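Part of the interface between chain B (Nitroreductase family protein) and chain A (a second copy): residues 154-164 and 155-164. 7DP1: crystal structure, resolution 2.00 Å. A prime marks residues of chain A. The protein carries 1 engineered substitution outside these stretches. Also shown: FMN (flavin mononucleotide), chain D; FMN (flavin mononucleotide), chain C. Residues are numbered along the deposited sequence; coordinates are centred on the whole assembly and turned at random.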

# COMPACT_ATOMS: atom_id res chain seq x y z
N MET B 154 0.20 -0.92 -5.15
CA MET B 154 -0.03 -2.35 -4.94
C MET B 154 -0.18 -2.64 -3.45
O MET B 154 -0.96 -3.51 -3.05
CB MET B 154 1.11 -3.20 -5.51
CG MET B 154 1.20 -3.24 -7.04
SD MET B 154 2.31 -4.58 -7.51
CE MET B 154 3.88 -3.94 -6.94
N GLY B 155 0.61 -1.95 -2.63
CA GLY B 155 0.46 -2.10 -1.19
C GLY B 155 -0.94 -1.71 -0.69
O GLY B 155 -1.56 -2.39 0.17
N MET B 156 -1.44 -0.61 -1.23
CA MET B 156 -2.77 -0.13 -0.87
C MET B 156 -3.85 -1.17 -1.18
O MET B 156 -4.72 -1.45 -0.35
CB MET B 156 -3.06 1.18 -1.62
CG MET B 156 -2.17 2.32 -1.14
SD MET B 156 -2.34 3.81 -2.14
CE MET B 156 -0.78 4.60 -1.80
N TRP B 157 -3.78 -1.72 -2.38
CA TRP B 157 -4.69 -2.77 -2.80
C TRP B 157 -4.54 -3.99 -1.89
O TRP B 157 -5.52 -4.49 -1.34
CB TRP B 157 -4.42 -3.16 -4.26
CG TRP B 157 -5.33 -4.25 -4.73
CD1 TRP B 157 -6.62 -4.12 -5.15
CD2 TRP B 157 -5.02 -5.64 -4.80
NE1 TRP B 157 -7.13 -5.35 -5.49
CE2 TRP B 157 -6.17 -6.30 -5.27
CE3 TRP B 157 -3.88 -6.39 -4.50
CZ2 TRP B 157 -6.22 -7.67 -5.47
CZ3 TRP B 157 -3.94 -7.77 -4.69
CH2 TRP B 157 -5.10 -8.39 -5.17
N LEU B 158 -3.29 -4.41 -1.69
CA LEU B 158 -3.03 -5.61 -0.91
C LEU B 158 -3.60 -5.51 0.50
O LEU B 158 -4.33 -6.38 0.93
CB LEU B 158 -1.52 -5.91 -0.87
CG LEU B 158 -1.26 -7.30 -0.27
CD1 LEU B 158 -1.89 -8.40 -1.15
CD2 LEU B 158 0.26 -7.55 -0.10
N GLN B 159 -3.28 -4.43 1.21
CA GLN B 159 -3.82 -4.21 2.55
C GLN B 159 -5.36 -4.11 2.50
O GLN B 159 -6.05 -4.56 3.41
CB GLN B 159 -3.19 -2.95 3.17
CG GLN B 159 -3.86 -2.46 4.45
CD GLN B 159 -3.58 -3.37 5.67
OE1 GLN B 159 -3.27 -4.57 5.52
NE2 GLN B 159 -3.68 -2.79 6.87
N SER B 160 -5.91 -3.55 1.44
CA SER B 160 -7.38 -3.60 1.26
C SER B 160 -7.90 -5.06 1.27
O SER B 160 -8.85 -5.41 1.99
CB SER B 160 -7.81 -2.92 -0.04
OG SER B 160 -7.44 -1.54 -0.04
N VAL B 161 -7.23 -5.92 0.51
CA VAL B 161 -7.63 -7.32 0.45
C VAL B 161 -7.52 -7.99 1.81
O VAL B 161 -8.47 -8.64 2.27
CB VAL B 161 -6.77 -8.07 -0.56
CG1 VAL B 161 -7.08 -9.58 -0.54
CG2 VAL B 161 -7.00 -7.48 -1.94
N MET B 162 -6.38 -7.76 2.48
CA MET B 162 -6.12 -8.37 3.76
C MET B 162 -7.15 -7.99 4.81
O MET B 162 -7.56 -8.83 5.59
CB MET B 162 -4.70 -8.01 4.23
CG MET B 162 -3.63 -8.77 3.46
SD MET B 162 -1.95 -8.55 4.09
CE MET B 162 -1.49 -6.99 3.36
N LEU B 163 -7.57 -6.73 4.82
CA LEU B 163 -8.61 -6.30 5.76
C LEU B 163 -9.97 -6.87 5.43
O LEU B 163 -10.73 -7.22 6.33
CB LEU B 163 -8.69 -4.77 5.80
CG LEU B 163 -7.43 -4.11 6.34
CD1 LEU B 163 -7.59 -2.57 6.34
CD2 LEU B 163 -7.07 -4.64 7.73
N LEU B 164 -10.30 -6.93 4.14
CA LEU B 164 -11.59 -7.49 3.73
C LEU B 164 -11.69 -8.96 4.08
O LEU B 164 -12.78 -9.44 4.39
CB LEU B 164 -11.82 -7.27 2.24
CG LEU B 164 -12.23 -5.84 1.84
CD1 LEU B 164 -12.02 -5.58 0.35
CD2 LEU B 164 -13.69 -5.65 2.16
N1 FMN D . 5.86 -13.30 6.70
C2 FMN D . 6.45 -14.52 6.51
O2 FMN D . 6.44 -15.33 7.42
N3 FMN D . 7.04 -14.83 5.29
C4 FMN D . 7.04 -13.93 4.25
O4 FMN D . 7.57 -14.26 3.17
C4A FMN D . 6.44 -12.68 4.45
N5 FMN D . 6.41 -11.73 3.46
C5A FMN D . 5.78 -10.52 3.66
C6 FMN D . 5.74 -9.59 2.63
C7 FMN D . 5.12 -8.37 2.83
C7M FMN D . 5.06 -7.38 1.71
C8 FMN D . 4.53 -8.07 4.06
C8M FMN D . 3.81 -6.76 4.25
C9 FMN D . 4.56 -9.00 5.08
C9A FMN D . 5.18 -10.23 4.88
N10 FMN D . 5.24 -11.17 5.89
C10 FMN D . 5.85 -12.38 5.68
C1' FMN D . 4.60 -10.93 7.24
C2' FMN D . 5.41 -9.97 8.10
O2' FMN D . 6.49 -10.64 8.71
C3' FMN D . 4.46 -9.41 9.16
O3' FMN D . 3.46 -8.63 8.53
C4' FMN D . 5.14 -8.56 10.23
O4' FMN D . 5.99 -9.42 10.97
C5' FMN D . 4.05 -8.02 11.16
O5' FMN D . 3.30 -9.12 11.69
P FMN D . 1.69 -9.18 11.53
O1P FMN D . 1.28 -10.55 12.05
O2P FMN D . 0.97 -8.12 12.31
O3P FMN D . 1.36 -8.94 10.08
N1 FMN C . -4.91 13.00 -6.86
C2 FMN C . -4.65 14.31 -7.20
O2 FMN C . -5.55 15.04 -7.60
N3 FMN C . -3.37 14.82 -7.12
C4 FMN C . -2.33 14.03 -6.68
O4 FMN C . -1.19 14.51 -6.59
C4A FMN C . -2.60 12.70 -6.34
N5 FMN C . -1.59 11.87 -5.91
C5A FMN C . -1.85 10.57 -5.55
C6 FMN C . -0.79 9.77 -5.10
C7 FMN C . -1.02 8.46 -4.74
C7M FMN C . 0.09 7.59 -4.24
C8 FMN C . -2.30 7.93 -4.82
C8M FMN C . -2.49 6.51 -4.40
C9 FMN C . -3.36 8.72 -5.27
C9A FMN C . -3.14 10.05 -5.64
N10 FMN C . -4.16 10.87 -6.09
C10 FMN C . -3.89 12.19 -6.44
C1' FMN C . -5.57 10.38 -6.19
C2' FMN C . -5.86 9.49 -7.39
O2' FMN C . -6.05 10.28 -8.53
C3' FMN C . -7.15 8.72 -7.09
O3' FMN C . -6.83 7.78 -6.08
C4' FMN C . -7.71 7.95 -8.28
O4' FMN C . -8.15 8.79 -9.34
C5' FMN C . -8.91 7.17 -7.80
O5' FMN C . -9.85 8.09 -7.32
P FMN C . -10.42 7.84 -5.83
O1P FMN C . -11.21 9.04 -5.41
O2P FMN C . -11.30 6.59 -5.85
O3P FMN C . -9.25 7.60 -4.90
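Chain A (155-164) GMWLQSVMLL

The chain A stretch is helical throughout, with phi near -60° and psi between about -35° and -50°, and it belongs to a helix that extends beyond both ends of the segment. It packs against the equivalent helix of chain B, the two axes approaching to 7.1 Å. The N-to-C directions of the two helices diverge by 60° (signed crossing angle -60°), so they run obliquely, nearer parallel than antiparallel. The contact buries 522 Å² in total and is nearly symmetric, so most interactions occur twice.

The helices come together at Gly155′, whose CA lies 4.6 Å from the CA of Gly155; the two carbonyl carbons, Gly155′ C and Gly155 C, are 4.0 Å apart. No side chain intervenes here, and there is little room for one: an ideal CB on Gly155′ would point toward chain B and lie 3.2 Å from Met156 N. The backbone of the next residue is also close, with Met156′ N 4.1 Å from Met156 N.

The CA-to-CB bond of Met156′ points sideways, and the side chain, in an m, t, t conformation, enters a hole formed by Gly155, Leu158, Gln159 and Met162. Its CG rests 3.3 Å from Gly155 O, its CE meets Leu158 CD2 at 3.8 Å, and its SD lies 4.2 Å from Met162 CE. The same sulfur reaches the flavin of chain D, with Met156′ SD 3.5 Å from FMN C8M, so this knob links the helix packing to the cofactor. The CA-to-CB bond of Trp157′ points away, and the residue makes no contact with the chain B stretch. Leu158′ helps to receive the reciprocal knob, its CD2 lying 3.7 Å from Met156 CE.

One turn beyond the glycine, Gln159′ directs its CB toward chain B. Its CG packs 3.7 Å from Met156 O, and its amide donates a hydrogen bond from NE2 to Ser160 OG at 3.0 Å. Ser160′ completes the reciprocal pair by accepting a hydrogen bond at its OG from Gln159 NE2 at 2.9 Å. The same hydroxyl donates back to its own helix, from Ser160′ OG to Met156′ O at 2.9 Å, and thus combines an intrahelical bond with one across the interface. These paired bonds give the NE2 of each glutamine an acceptor across a contact whose other side-chain pairs are mainly apolar.

Val161′ is out of reach of the chain B stretch. The CA-to-CB bond of Met162′ points toward chain B, and its CE lies 4.3 Å from Met156 SD, lining the hole for that knob. At Leu163′ the CD1 methyl meets Leu163 CD1 at 4.1 Å, while Leu164′ makes no contact with the opposing segment.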

# COMPACT_ATOMS: atom_id res chain seq x y z
N GLY A 155 2.41 1.97 1.28
CA GLY A 155 1.05 1.98 0.74
C GLY A 155 0.10 1.28 1.69
O GLY A 155 -1.01 1.74 1.95
N MET A 156 0.56 0.18 2.24
CA MET A 156 -0.26 -0.59 3.18
C MET A 156 -0.63 0.31 4.34
O MET A 156 -1.79 0.37 4.76
CB MET A 156 0.48 -1.84 3.65
CG MET A 156 0.65 -2.89 2.54
SD MET A 156 1.71 -4.22 3.11
CE MET A 156 2.30 -4.80 1.50
N TRP A 157 0.37 1.01 4.87
CA TRP A 157 0.12 1.96 5.98
C TRP A 157 -0.79 3.10 5.56
O TRP A 157 -1.77 3.41 6.24
CB TRP A 157 1.42 2.54 6.50
CG TRP A 157 1.24 3.53 7.60
CD1 TRP A 157 1.04 3.25 8.92
CD2 TRP A 157 1.29 4.98 7.50
NE1 TRP A 157 0.96 4.42 9.65
CE2 TRP A 157 1.10 5.49 8.81
CE3 TRP A 157 1.45 5.88 6.44
CZ2 TRP A 157 1.08 6.88 9.09
CZ3 TRP A 157 1.42 7.26 6.72
CH2 TRP A 157 1.23 7.74 8.04
N LEU A 158 -0.47 3.73 4.44
CA LEU A 158 -1.24 4.86 3.97
C LEU A 158 -2.71 4.52 3.77
O LEU A 158 -3.58 5.29 4.17
CB LEU A 158 -0.66 5.39 2.64
CG LEU A 158 -1.27 6.73 2.26
CD1 LEU A 158 -0.90 7.80 3.31
CD2 LEU A 158 -0.85 7.16 0.87
N GLN A 159 -2.99 3.39 3.11
CA GLN A 159 -4.38 2.98 2.96
C GLN A 159 -5.04 2.71 4.32
O GLN A 159 -6.23 2.94 4.51
CB GLN A 159 -4.49 1.73 2.07
CG GLN A 159 -5.90 1.12 1.97
CD GLN A 159 -6.86 1.97 1.14
OE1 GLN A 159 -6.68 3.20 0.99
NE2 GLN A 159 -7.88 1.32 0.59
N SER A 160 -4.28 2.19 5.28
CA SER A 160 -4.84 2.06 6.63
C SER A 160 -5.30 3.42 7.15
O SER A 160 -6.43 3.56 7.66
CB SER A 160 -3.82 1.44 7.58
OG SER A 160 -3.48 0.14 7.13
N VAL A 161 -4.45 4.43 7.00
CA VAL A 161 -4.82 5.77 7.49
C VAL A 161 -6.06 6.31 6.79
O VAL A 161 -7.00 6.79 7.43
CB VAL A 161 -3.63 6.73 7.32
CG1 VAL A 161 -4.02 8.17 7.68
CG2 VAL A 161 -2.46 6.22 8.17
N MET A 162 -6.09 6.21 5.47
CA MET A 162 -7.18 6.76 4.69
C MET A 162 -8.52 6.10 5.06
O MET A 162 -9.56 6.76 5.14
CB MET A 162 -6.88 6.58 3.21
CG MET A 162 -5.73 7.47 2.74
SD MET A 162 -5.56 7.38 0.96
CE MET A 162 -4.63 5.87 0.81
N LEU A 163 -8.51 4.79 5.28
CA LEU A 163 -9.73 4.11 5.71
C LEU A 163 -10.16 4.50 7.11
O LEU A 163 -11.35 4.69 7.35
CB LEU A 163 -9.53 2.60 5.63
CG LEU A 163 -9.40 2.10 4.19
CD1 LEU A 163 -9.13 0.61 4.17
CD2 LEU A 163 -10.69 2.43 3.46
N LEU A 164 -9.20 4.65 8.03
CA LEU A 164 -9.53 5.06 9.40
C LEU A 164 -10.14 6.46 9.45
O LEU A 164 -11.00 6.74 10.29
CB LEU A 164 -8.28 5.02 10.28
CG LEU A 164 -7.82 3.61 10.63
CD1 LEU A 164 -6.36 3.56 11.13
CD2 LEU A 164 -8.76 3.01 11.64